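Local atomic coordinates of amidase, hydantoinase/carbamoylase family (Burkholderia ambifaria, PDB entry 5TP4), a protein that probably hydrolyses N-carbamoyl-L-amino acids as a zinc-dependent amidase of the peptidase M20 family. Residues 41-46 with 140-145; 68-73 with 185-190; 90-95 with 135-140; 148-153 with 368-373. All blocks are in the same frame, centred on the assembly; numbering follows the deposited sequence.

Contact 1. Residues 41-46 with 140-145; sequences LALTDD and ARFAPA. With EDO (1,2-ethanediol), chain C.
Arg141 lies against a type II beta turn that runs from Leu41 to Thr44 and leads directly into helix 45-60. Its CG is anti to the backbone N (chi1 -180°), and the chain continues extended to NE, which carries the guanidinium to the turn. There NH1 donates to Ala42 O at 3.0 Å, with an N-H...O angle of 155°. The donor lies in the carbonyl plane and the oxygen close to the guanidinium plane, evidence that the flat group is used at its edge. The side chains of Thr44 and Arg141 run past one another in opposite senses, bringing Thr44 CG2 to 3.7 Å from Arg141 NH1. NE forms a salt bridge with Asp166, so two different nitrogens fix the guanidinium, NE by an ionic partner and NH1 by a backbone carbonyl. One of its faces is overlain by Phe142 CZ, 3.6 Å above the plane and offset toward the rim. The same ring extends to the turn, where Leu43 CD1 meets Phe142 CE2 obliquely at 4.3 Å; helix 172-179 packs on both of these residues. At the other end, Leu41 CD2 rests on Ala140 CB at 3.9 Å. The turn itself is closed at Leu41 O, which accepts both from Thr44 N and, in the carbonyl plane and on a lone pair, from Thr44 OG1 at 2.6 Å.

Contact 2. Residues 68-73 with 185-190; sequences DAVGNL and RAPGGA. With EDO (1,2-ethanediol), chain S.
Asp68 OD1, whose carboxylate packs against Pro187, accepts two backbone N-H groups, from Val70 N at 3.0 Å and from Asn72 N. The Val70 bond defines an Asx turn, and it is superposed on a type I beta turn from Asp68 to Gly71 in the connection between antiparallel strands 64-67 and 73-77. The two donors come from opposite faces of the carboxylate, each well out of its plane (46° for Val70 N), so the group is held between them. Asp68 CG sits between its own backbone N and carbonyl carbon (chi1 68°), which places CG on the side of the turn; the bonds from Val70 N and Asn72 N confirm that the carboxylate folds back on it. Asp68 OD2 takes Asn72 ND2 on its syn lone pair at 3.0 Å, and Asn72 ND2 also donates to Gly148 O of helix 147-153. Across the contact, Asp68 and Pro187 cross at about a right angle, with Asp68 OD2 3.4 Å from Pro187 CB. The ring of Pro187 also touches the turn further on: its CD meets Ala69 CB at 3.9 Å and its CG lies near Val70 CG1, while Val151 and Leu158 belong to the helices packed on the same proline. The backbones are joined by Ala69 N, which donates to Arg185 O at 2.9 Å, somewhat bent at 134°. Arg185 places one face of its guanidinium over Asp68 CA, while its NH1 is bonded to Ser66. A water completes the bridge, donating to Asp68 OD2 at 2.7 Å and accepting from Gly188 N.

Contact 3. Residues 90-95 with 135-140; sequences GSHLDT and TNEEGA. With ZN (zinc ion), chain P.
His92 NE2 binds the zinc ion at 2.5 Å, and His198 and two waters complete its modelled coordination. Both waters donate to Glu137 OE2, the nearer at 3.0 Å, so in this model Glu137 reaches the metal through water. Its carboxylate is stacked on the imidazole with the planes 14° apart, and OE1 lies over one face, offset toward the rim. Further back, Glu137 CB makes a CH-pi contact 3.8 Å from the ring centroid. Glu138 approaches differently: OE2 comes to the ring edge, 3.1 Å from His92 CE1, with the two planes 82° apart. Asp94 forms the second shell. Its OD1 accepts from Glu137 N at 3.1 Å, and OD2 uses its syn lone pair for Glu138 N, so one carboxylate fixes the backbone of both glutamates. His92 ND1 turns to Asp94 as well, through weak bonds to O and OD1. Glu138 OE1 is held by Gln96, and a second bound zinc lies about 2 Å from the nearest side-chain atom of Glu138. Asp103 is predicted to bind both metals. The arrangement is that of the two-zinc site of the M20 family.

Contact 4. Residues 148-153 with 368-373; sequences GSAVFT and AILLAR
Leu370 and Leu371 of helix 367-372 pack against helix 147-153, forming a nearly parallel helix pair within the alpha/beta zinc-peptidase fold. The segment axes are 9° apart in direction and approach to 8.8 Å, with Ser149 and Ala150 next to Leu370. Leu370 has CG anti to its carbonyl carbon (chi1 -79°), and its CD1 ends beside Ala150, 3.9 Å from CB and equally near CA. Its CB and CG lie alongside Ser149 OG, with CB at 3.8 Å. That hydroxyl sits between the backbone N and carbonyl carbon of Ser149, and is hydrogen-bonded to Asp367 OD1 at the start of the partner helix, a polar tie next to the apolar contact. Leu371 starts off to one side, but its branches reach across. The second torsion (chi2 -70°) places CD1 4.0 Å from Phe152 CE2, where it meets the ring obliquely and the two side chains cross at about a right angle. CD2 touches both Ser149 and Thr153, at 3.7 Å from Ser149 CB. Phe152 also meets the ring of Trp134 edge-to-face. Thr153 turns its methyl CG2 to the partner backbone, 3.6 Å from Leu370 O. The same carbonyl accepts at 2.8 Å from a water that is also hydrogen-bonded to Thr153 OG1.

How the contacts relate
Along the chain contact 1 opens first and contact 4 closes last; contact 3 falls within the spans of contacts 1 and 2, and contacts 2 and 4 interleave. The loop between strand 129-133 and helix 147-153 supplies 135-140 and 140-145, which share Ala140, and runs on into 148-153. Contacts 1 and 3 therefore have centres 7 Å apart, tied by Asn136 ND2 to Phe142 O at 2.9 Å. Contact 3 meets contact 2 through Thr135 N to Asn72 OD1, also 2.9 Å, and contact 4 through Thr135 O to Gly148 N. Contacts 2 and 4 lie about 12 Å apart between centres. This loop links both to the zinc site, at the end of strand 87-91 in the same mixed sheet.

Contact 1. Residues 41-46 with 140-145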
loop_
_atom_site.group_PDB
_atom_site.type_symbol
_atom_site.label_atom_id
_atom_site.label_comp_id
_atom_site.label_asym_id
_atom_site.label_seq_id
_atom_site.Cartn_x
_atom_site.Cartn_y
_atom_site.Cartn_z
ATOM N N LEU B 41 -6.105 25.190 16.287
ATOM C CA LEU B 41 -7.259 24.508 15.704
ATOM C C LEU B 41 -8.525 25.330 15.915
ATOM O O LEU B 41 -8.744 25.912 16.981
ATOM C CB LEU B 41 -7.401 23.109 16.326
ATOM C CG LEU B 41 -6.400 22.102 15.751
ATOM C CD1 LEU B 41 -6.282 20.867 16.630
ATOM C CD2 LEU B 41 -6.836 21.713 14.361
ATOM N N ALA B 42 -9.365 25.380 14.877
ATOM C CA ALA B 42 -10.531 26.250 14.877
ATOM C C ALA B 42 -11.343 26.147 16.167
ATOM O O ALA B 42 -11.707 25.054 16.618
ATOM C CB ALA B 42 -11.403 25.906 13.664
ATOM N N LEU B 43 -11.604 27.300 16.767
ATOM C CA LEU B 43 -12.480 27.487 17.928
ATOM C C LEU B 43 -11.963 26.852 19.214
ATOM O O LEU B 43 -12.716 26.767 20.190
ATOM C CB LEU B 43 -13.911 26.997 17.640
ATOM C CG LEU B 43 -14.437 27.610 16.328
ATOM C CD1 LEU B 43 -15.892 27.167 16.055
ATOM C CD2 LEU B 43 -14.356 29.140 16.313
ATOM N N THR B 44 -10.700 26.432 19.260
ATOM C CA THR B 44 -10.074 26.095 20.517
ATOM C C THR B 44 -9.630 27.372 21.216
ATOM O O THR B 44 -9.689 28.460 20.646
ATOM C CB THR B 44 -8.870 25.177 20.312
ATOM O OG1 THR B 44 -7.903 25.841 19.483
ATOM C CG2 THR B 44 -9.301 23.856 19.670
ATOM N N ASP B 45 -9.195 27.220 22.477
ATOM C CA ASP B 45 -8.676 28.356 23.241
ATOM C C ASP B 45 -7.576 29.099 22.483
ATOM O O ASP B 45 -7.573 30.334 22.442
ATOM C CB ASP B 45 -8.153 27.898 24.601
ATOM C CG ASP B 45 -9.258 27.574 25.592
ATOM O OD1 ASP B 45 -10.424 27.964 25.373
ATOM O OD2 ASP B 45 -8.955 26.934 26.622
ATOM N N ASP B 46 -6.636 28.374 21.854
ATOM C CA ASP B 46 -5.575 29.075 21.127
ATOM C C ASP B 46 -6.083 29.769 19.872
ATOM O O ASP B 46 -5.571 30.840 19.522
ATOM C CB ASP B 46 -4.420 28.122 20.795
ATOM C CG ASP B 46 -3.499 27.923 21.983
ATOM O OD1 ASP B 46 -3.376 28.881 22.798
ATOM O OD2 ASP B 46 -2.906 26.824 22.120
ATOM N N ALA B 140 -9.909 20.669 9.682
ATOM C CA ALA B 140 -9.253 19.660 10.510
ATOM C C ALA B 140 -10.121 19.269 11.707
ATOM O O ALA B 140 -10.427 18.086 11.908
ATOM C CB ALA B 140 -7.886 20.179 10.986
ATOM N N ARG B 141 -10.510 20.251 12.525
ATOM C CA ARG B 141 -11.341 19.942 13.683
ATOM C C ARG B 141 -12.770 19.642 13.272
ATOM O O ARG B 141 -13.379 18.696 13.782
ATOM C CB ARG B 141 -11.314 21.092 14.684
ATOM C CG ARG B 141 -12.172 20.796 15.909
ATOM C CD ARG B 141 -12.039 21.839 16.971
ATOM N NE ARG B 141 -12.941 21.519 18.078
ATOM C CZ ARG B 141 -13.345 22.394 18.992
ATOM N NH1 ARG B 141 -12.919 23.653 18.939
ATOM N NH2 ARG B 141 -14.180 22.011 19.949
ATOM N N PHE B 142 -13.315 20.432 12.354
ATOM C CA PHE B 142 -14.656 20.245 11.822
ATOM C C PHE B 142 -14.572 20.108 10.311
ATOM O O PHE B 142 -13.711 20.710 9.673
ATOM C CB PHE B 142 -15.569 21.429 12.167
ATOM C CG PHE B 142 -15.736 21.676 13.659
ATOM C CD1 PHE B 142 -16.654 20.934 14.402
ATOM C CD2 PHE B 142 -15.003 22.673 14.304
ATOM C CE1 PHE B 142 -16.824 21.176 15.779
ATOM C CE2 PHE B 142 -15.163 22.910 15.659
ATOM C CZ PHE B 142 -16.076 22.164 16.400
ATOM N N ALA B 143 -15.505 19.341 9.735
ATOM C CA ALA B 143 -15.654 19.307 8.294
ATOM C C ALA B 143 -16.787 20.230 7.866
ATOM O O ALA B 143 -17.782 20.371 8.583
ATOM C CB ALA B 143 -15.949 17.881 7.814
ATOM N N PRO B 144 -16.695 20.876 6.697
ATOM C CA PRO B 144 -15.617 20.774 5.710
ATOM C C PRO B 144 -14.521 21.816 5.865
ATOM O O PRO B 144 -14.595 22.706 6.718
ATOM C CB PRO B 144 -16.351 21.029 4.391
ATOM C CG PRO B 144 -17.364 22.105 4.797
ATOM C CD PRO B 144 -17.805 21.716 6.201
ATOM N N ALA B 145 -13.520 21.721 4.994
ATOM C CA ALA B 145 -12.623 22.849 4.811
ATOM C C ALA B 145 -13.427 24.039 4.299
ATOM O O ALA B 145 -14.494 23.883 3.692
ATOM C CB ALA B 145 -11.501 22.502 3.828
HETATM C C1 EDO C . -0.711 30.467 23.649
HETATM O O1 EDO C . -1.241 29.588 24.651
HETATM C C2 EDO C . 0.772 30.175 23.448
HETATM O O2 EDO C . 0.898 28.796 23.111
#

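Contact 2. Residues 68-73 with 185-190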
loop_
_atom_site.group_PDB
_atom_site.type_symbol
_atom_site.label_atom_id
_atom_site.label_comp_id
_atom_site.label_asym_id
_atom_site.label_seq_id
_atom_site.Cartn_x
_atom_site.Cartn_y
_atom_site.Cartn_z
ATOM N N ASP B 68 -19.893 37.120 12.847
ATOM C CA ASP B 68 -21.222 36.699 12.419
ATOM C C ASP B 68 -21.600 35.405 13.132
ATOM O O ASP B 68 -20.871 34.918 14.005
ATOM C CB ASP B 68 -21.303 36.585 10.896
ATOM C CG ASP B 68 -20.467 35.440 10.312
ATOM O OD1 ASP B 68 -20.033 34.521 11.051
ATOM O OD2 ASP B 68 -20.239 35.491 9.083
ATOM N N ALA B 69 -22.746 34.823 12.735
ATOM C CA ALA B 69 -23.350 33.693 13.439
ATOM C C ALA B 69 -22.569 32.393 13.301
ATOM O O ALA B 69 -22.901 31.423 14.002
ATOM C CB ALA B 69 -24.796 33.475 12.965
ATOM N N VAL B 70 -21.524 32.351 12.472
ATOM C CA VAL B 70 -20.649 31.183 12.415
ATOM C C VAL B 70 -19.214 31.556 12.809
ATOM O O VAL B 70 -18.266 30.792 12.586
ATOM C CB VAL B 70 -20.729 30.494 11.035
ATOM C CG1 VAL B 70 -19.955 31.251 9.958
ATOM C CG2 VAL B 70 -20.266 29.035 11.116
ATOM N N GLY B 71 -19.039 32.707 13.458
ATOM C CA GLY B 71 -17.720 33.045 13.969
ATOM C C GLY B 71 -16.797 33.718 12.982
ATOM O O GLY B 71 -15.636 33.985 13.333
ATOM N N ASN B 72 -17.244 33.987 11.756
ATOM C CA ASN B 72 -16.369 34.702 10.825
ATOM C C ASN B 72 -16.071 36.064 11.433
ATOM O O ASN B 72 -16.976 36.726 11.949
ATOM C CB ASN B 72 -17.019 34.868 9.458
ATOM C CG ASN B 72 -17.210 33.548 8.709
ATOM O OD1 ASN B 72 -16.343 32.677 8.716
ATOM N ND2 ASN B 72 -18.353 33.418 8.021
ATOM N N LEU B 73 -14.796 36.454 11.432
ATOM C CA LEU B 73 -14.307 37.621 12.172
ATOM C C LEU B 73 -14.019 38.746 11.185
ATOM O O LEU B 73 -13.151 38.600 10.318
ATOM C CB LEU B 73 -13.042 37.252 12.958
ATOM C CG LEU B 73 -12.379 38.266 13.905
ATOM C CD1 LEU B 73 -13.351 38.836 14.953
ATOM C CD2 LEU B 73 -11.223 37.569 14.620
ATOM N N ARG B 185 -25.409 38.149 13.907
ATOM C CA ARG B 185 -25.723 38.583 12.548
ATOM C C ARG B 185 -25.644 37.406 11.577
ATOM O O ARG B 185 -24.678 36.649 11.600
ATOM C CB ARG B 185 -24.739 39.679 12.127
ATOM C CG ARG B 185 -24.931 40.218 10.726
ATOM C CD ARG B 185 -23.953 41.358 10.401
ATOM N NE ARG B 185 -22.599 40.889 10.098
ATOM C CZ ARG B 185 -21.536 41.084 10.879
ATOM N NH1 ARG B 185 -21.664 41.743 12.024
ATOM N NH2 ARG B 185 -20.339 40.630 10.512
ATOM N N ALA B 186 -26.666 37.241 10.736
ATOM C CA ALA B 186 -26.636 36.149 9.770
ATOM C C ALA B 186 -25.444 36.318 8.831
ATOM O O ALA B 186 -25.176 37.436 8.372
ATOM C CB ALA B 186 -27.931 36.126 8.948
ATOM N N PRO B 187 -24.708 35.245 8.516
ATOM C CA PRO B 187 -23.561 35.396 7.608
ATOM C C PRO B 187 -23.998 35.774 6.203
ATOM O O PRO B 187 -25.062 35.377 5.726
ATOM C CB PRO B 187 -22.894 34.014 7.627
ATOM C CG PRO B 187 -23.397 33.365 8.918
ATOM C CD PRO B 187 -24.797 33.883 9.071
ATOM N N GLY B 188 -23.170 36.577 5.554
ATOM C CA GLY B 188 -23.421 37.032 4.201
ATOM C C GLY B 188 -23.407 38.540 4.120
ATOM O O GLY B 188 -23.085 39.246 5.081
ATOM N N GLY B 189 -23.750 39.039 2.945
ATOM C CA GLY B 189 -23.822 40.469 2.750
ATOM C C GLY B 189 -23.086 40.884 1.497
ATOM O O GLY B 189 -22.276 40.109 0.968
ATOM N N ALA B 190 -23.348 42.108 1.039
ATOM C CA ALA B 190 -22.808 42.583 -0.228
ATOM C C ALA B 190 -21.310 42.788 -0.125
ATOM O O ALA B 190 -20.803 43.272 0.894
ATOM C CB ALA B 190 -23.472 43.895 -0.635
HETATM C C1 EDO S . -20.376 41.443 3.958
HETATM O O1 EDO S . -21.067 42.696 3.902
HETATM C C2 EDO S . -18.995 41.676 4.541
HETATM O O2 EDO S . -19.150 42.116 5.898
HETATM O O HOH W 1 -20.997 37.542 7.492
#

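Contact 3. Residues 90-95 with 135-140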
loop_
_atom_site.group_PDB
_atom_site.type_symbol
_atom_site.label_atom_id
_atom_site.label_comp_id
_atom_site.label_asym_id
_atom_site.label_seq_id
_atom_site.Cartn_x
_atom_site.Cartn_y
_atom_site.Cartn_z
ATOM N N GLY B 90 -9.183 38.924 2.887
ATOM C CA GLY B 90 -9.390 37.831 3.814
ATOM C C GLY B 90 -8.328 36.758 3.722
ATOM O O GLY B 90 -7.547 36.696 2.772
ATOM N N SER B 91 -8.326 35.918 4.755
ATOM C CA SER B 91 -7.709 34.597 4.757
ATOM C C SER B 91 -8.179 33.932 6.052
ATOM O O SER B 91 -9.362 34.070 6.401
ATOM C CB SER B 91 -6.186 34.677 4.630
ATOM O OG SER B 91 -5.679 33.435 4.142
ATOM N N HIS B 92 -7.305 33.243 6.795
ATOM C CA HIS B 92 -7.759 32.549 7.996
ATOM C C HIS B 92 -6.655 32.445 9.035
ATOM O O HIS B 92 -5.491 32.234 8.690
ATOM C CB HIS B 92 -8.248 31.139 7.656
ATOM C CG HIS B 92 -7.173 30.239 7.146
ATOM N ND1 HIS B 92 -6.496 29.348 7.955
ATOM C CD2 HIS B 92 -6.640 30.098 5.906
ATOM C CE1 HIS B 92 -5.600 28.698 7.238
ATOM N NE2 HIS B 92 -5.660 29.135 5.992
ATOM N N LEU B 93 -7.045 32.540 10.309
ATOM C CA LEU B 93 -6.096 32.438 11.412
ATOM C C LEU B 93 -5.989 31.025 11.954
ATOM O O LEU B 93 -5.002 30.717 12.623
ATOM C CB LEU B 93 -6.490 33.388 12.541
ATOM C CG LEU B 93 -6.300 34.873 12.184
ATOM C CD1 LEU B 93 -6.956 35.749 13.251
ATOM C CD2 LEU B 93 -4.810 35.225 12.022
ATOM N N ASP B 94 -6.952 30.147 11.660
ATOM C CA ASP B 94 -6.855 28.795 12.189
ATOM C C ASP B 94 -5.838 27.961 11.395
ATOM O O ASP B 94 -5.426 28.314 10.283
ATOM C CB ASP B 94 -8.238 28.114 12.210
ATOM C CG ASP B 94 -8.761 27.745 10.819
ATOM O OD1 ASP B 94 -9.008 28.660 9.992
ATOM O OD2 ASP B 94 -8.970 26.526 10.573
ATOM N N THR B 95 -5.416 26.840 11.993
ATOM C CA THR B 95 -4.319 26.048 11.439
ATOM C C THR B 95 -4.675 24.572 11.417
ATOM O O THR B 95 -5.639 24.121 12.046
ATOM C CB THR B 95 -3.024 26.198 12.263
ATOM O OG1 THR B 95 -3.208 25.570 13.549
ATOM C CG2 THR B 95 -2.676 27.682 12.478
ATOM N N THR B 135 -13.955 31.384 9.676
ATOM C CA THR B 135 -13.961 30.256 10.606
ATOM C C THR B 135 -13.600 28.944 9.922
ATOM O O THR B 135 -14.095 28.638 8.833
ATOM C CB THR B 135 -15.351 30.122 11.240
ATOM O OG1 THR B 135 -15.628 31.292 12.011
ATOM C CG2 THR B 135 -15.441 28.875 12.118
ATOM N N ASN B 136 -12.763 28.141 10.603
ATOM C CA ASN B 136 -12.512 26.739 10.227
ATOM C C ASN B 136 -12.206 26.583 8.737
ATOM O O ASN B 136 -12.783 25.736 8.043
ATOM C CB ASN B 136 -13.699 25.853 10.610
ATOM C CG ASN B 136 -13.353 24.362 10.627
ATOM O OD1 ASN B 136 -12.736 23.879 11.571
ATOM N ND2 ASN B 136 -13.796 23.625 9.610
ATOM N N GLU B 137 -11.261 27.383 8.241
ATOM C CA GLU B 137 -10.827 27.180 6.862
ATOM C C GLU B 137 -10.168 25.814 6.681
ATOM O O GLU B 137 -10.298 25.195 5.620
ATOM C CB GLU B 137 -9.862 28.302 6.441
ATOM C CG GLU B 137 -9.340 28.188 4.981
ATOM C CD GLU B 137 -8.189 27.204 4.813
ATOM O OE1 GLU B 137 -7.617 26.758 5.824
ATOM O OE2 GLU B 137 -7.854 26.868 3.659
ATOM N N GLU B 138 -9.467 25.321 7.707
ATOM C CA GLU B 138 -8.602 24.165 7.512
ATOM C C GLU B 138 -9.338 22.832 7.396
ATOM O O GLU B 138 -8.749 21.875 6.889
ATOM C CB GLU B 138 -7.585 24.090 8.648
ATOM C CG GLU B 138 -6.532 25.187 8.565
ATOM C CD GLU B 138 -5.494 24.969 7.452
ATOM O OE1 GLU B 138 -5.571 23.961 6.705
ATOM O OE2 GLU B 138 -4.567 25.807 7.344
ATOM N N GLY B 139 -10.580 22.729 7.864
ATOM C CA GLY B 139 -11.274 21.453 7.804
ATOM C C GLY B 139 -10.662 20.335 8.635
ATOM O O GLY B 139 -10.867 19.156 8.325
ATOM N N ALA B 140 -9.909 20.669 9.682
ATOM C CA ALA B 140 -9.253 19.660 10.510
ATOM C C ALA B 140 -10.121 19.269 11.707
ATOM O O ALA B 140 -10.427 18.086 11.908
ATOM C CB ALA B 140 -7.886 20.179 10.986
HETATM ZN ZN ZN P . -4.287 28.557 4.023
HETATM O O HOH W 2 -6.189 29.160 2.618
HETATM O O HOH W 3 -4.695 26.368 3.601
#

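Contact 4. Residues 148-153 with 368-373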
loop_
_atom_site.group_PDB
_atom_site.type_symbol
_atom_site.label_atom_id
_atom_site.label_comp_id
_atom_site.label_asym_id
_atom_site.label_seq_id
_atom_site.Cartn_x
_atom_site.Cartn_y
_atom_site.Cartn_z
ATOM N N GLY B 148 -16.366 28.384 7.100
ATOM C CA GLY B 148 -16.888 29.726 7.331
ATOM C C GLY B 148 -17.206 30.466 6.038
ATOM O O GLY B 148 -18.248 31.113 5.924
ATOM N N SER B 149 -16.310 30.395 5.051
ATOM C CA SER B 149 -16.608 31.068 3.790
ATOM C C SER B 149 -17.701 30.341 3.015
ATOM O O SER B 149 -18.506 30.994 2.340
ATOM C CB SER B 149 -15.331 31.201 2.938
ATOM O OG SER B 149 -14.707 29.936 2.776
ATOM N N ALA B 150 -17.778 29.007 3.107
ATOM C CA ALA B 150 -18.915 28.302 2.500
ATOM C C ALA B 150 -20.248 28.756 3.094
ATOM O O ALA B 150 -21.247 28.877 2.370
ATOM C CB ALA B 150 -18.756 26.785 2.666
ATOM N N VAL B 151 -20.302 28.993 4.412
ATOM C CA VAL B 151 -21.546 29.496 5.005
ATOM C C VAL B 151 -21.812 30.922 4.540
ATOM O O VAL B 151 -22.938 31.266 4.170
ATOM C CB VAL B 151 -21.508 29.395 6.546
ATOM C CG1 VAL B 151 -22.757 30.060 7.178
ATOM C CG2 VAL B 151 -21.463 27.926 6.965
ATOM N N PHE B 152 -20.774 31.764 4.515
ATOM C CA PHE B 152 -20.925 33.137 4.028
ATOM C C PHE B 152 -21.495 33.191 2.611
ATOM O O PHE B 152 -22.374 34.026 2.312
ATOM C CB PHE B 152 -19.573 33.851 4.082
ATOM C CG PHE B 152 -19.633 35.290 3.658
ATOM C CD1 PHE B 152 -19.862 36.286 4.584
ATOM C CD2 PHE B 152 -19.407 35.645 2.318
ATOM C CE1 PHE B 152 -19.896 37.630 4.187
ATOM C CE2 PHE B 152 -19.440 36.987 1.923
ATOM C CZ PHE B 152 -19.684 37.961 2.850
ATOM N N THR B 153 -21.015 32.323 1.715
ATOM C CA THR B 153 -21.476 32.360 0.329
ATOM C C THR B 153 -22.770 31.587 0.095
ATOM O O THR B 153 -23.282 31.605 -1.027
ATOM C CB THR B 153 -20.398 31.823 -0.629
ATOM O OG1 THR B 153 -20.137 30.435 -0.359
ATOM C CG2 THR B 153 -19.115 32.634 -0.490
ATOM N N ALA B 368 -10.757 31.993 -0.835
ATOM C CA ALA B 368 -10.980 32.671 -2.114
ATOM C C ALA B 368 -11.723 31.804 -3.125
ATOM O O ALA B 368 -12.476 32.338 -3.946
ATOM C CB ALA B 368 -9.654 33.119 -2.726
ATOM N N ILE B 369 -11.511 30.482 -3.101
ATOM C CA ILE B 369 -12.210 29.592 -4.037
ATOM C C ILE B 369 -13.723 29.709 -3.871
ATOM O O ILE B 369 -14.492 29.798 -4.856
ATOM C CB ILE B 369 -11.747 28.138 -3.831
ATOM C CG1 ILE B 369 -10.275 28.002 -4.182
ATOM C CG2 ILE B 369 -12.626 27.200 -4.690
ATOM C CD1 ILE B 369 -9.947 28.338 -5.625
ATOM N N LEU B 370 -14.181 29.673 -2.614
ATOM C CA LEU B 370 -15.607 29.801 -2.331
ATOM C C LEU B 370 -16.107 31.194 -2.680
ATOM O O LEU B 370 -17.194 31.341 -3.251
ATOM C CB LEU B 370 -15.885 29.507 -0.856
ATOM C CG LEU B 370 -15.941 28.054 -0.358
ATOM C CD1 LEU B 370 -17.198 27.357 -0.818
ATOM C CD2 LEU B 370 -14.665 27.233 -0.744
ATOM N N LEU B 371 -15.336 32.226 -2.335
ATOM C CA LEU B 371 -15.784 33.596 -2.606
ATOM C C LEU B 371 -15.915 33.849 -4.101
ATOM O O LEU B 371 -16.844 34.540 -4.541
ATOM C CB LEU B 371 -14.827 34.621 -1.996
ATOM C CG LEU B 371 -15.130 35.063 -0.554
ATOM C CD1 LEU B 371 -16.402 35.932 -0.432
ATOM C CD2 LEU B 371 -15.261 33.875 0.419
ATOM N N ALA B 372 -15.000 33.286 -4.901
ATOM C CA ALA B 372 -14.969 33.572 -6.337
ATOM C C ALA B 372 -16.231 33.129 -7.042
ATOM O O ALA B 372 -16.542 33.648 -8.123
ATOM C CB ALA B 372 -13.773 32.882 -6.996
ATOM N N ARG B 373 -16.958 32.178 -6.465
ATOM C CA ARG B 373 -18.191 31.721 -7.076
ATOM C C ARG B 373 -19.342 32.684 -6.839
ATOM O O ARG B 373 -20.389 32.530 -7.473
ATOM C CB ARG B 373 -18.532 30.329 -6.566
ATOM C CG ARG B 373 -17.473 29.314 -6.993
ATOM C CD ARG B 373 -17.656 27.961 -6.297
ATOM N NE ARG B 373 -16.562 27.069 -6.678
ATOM C CZ ARG B 373 -16.101 26.079 -5.922
ATOM N NH1 ARG B 373 -16.658 25.832 -4.734
ATOM N NH2 ARG B 373 -15.080 25.341 -6.358
HETATM O O HOH W 4 -19.344 29.647 -2.860
#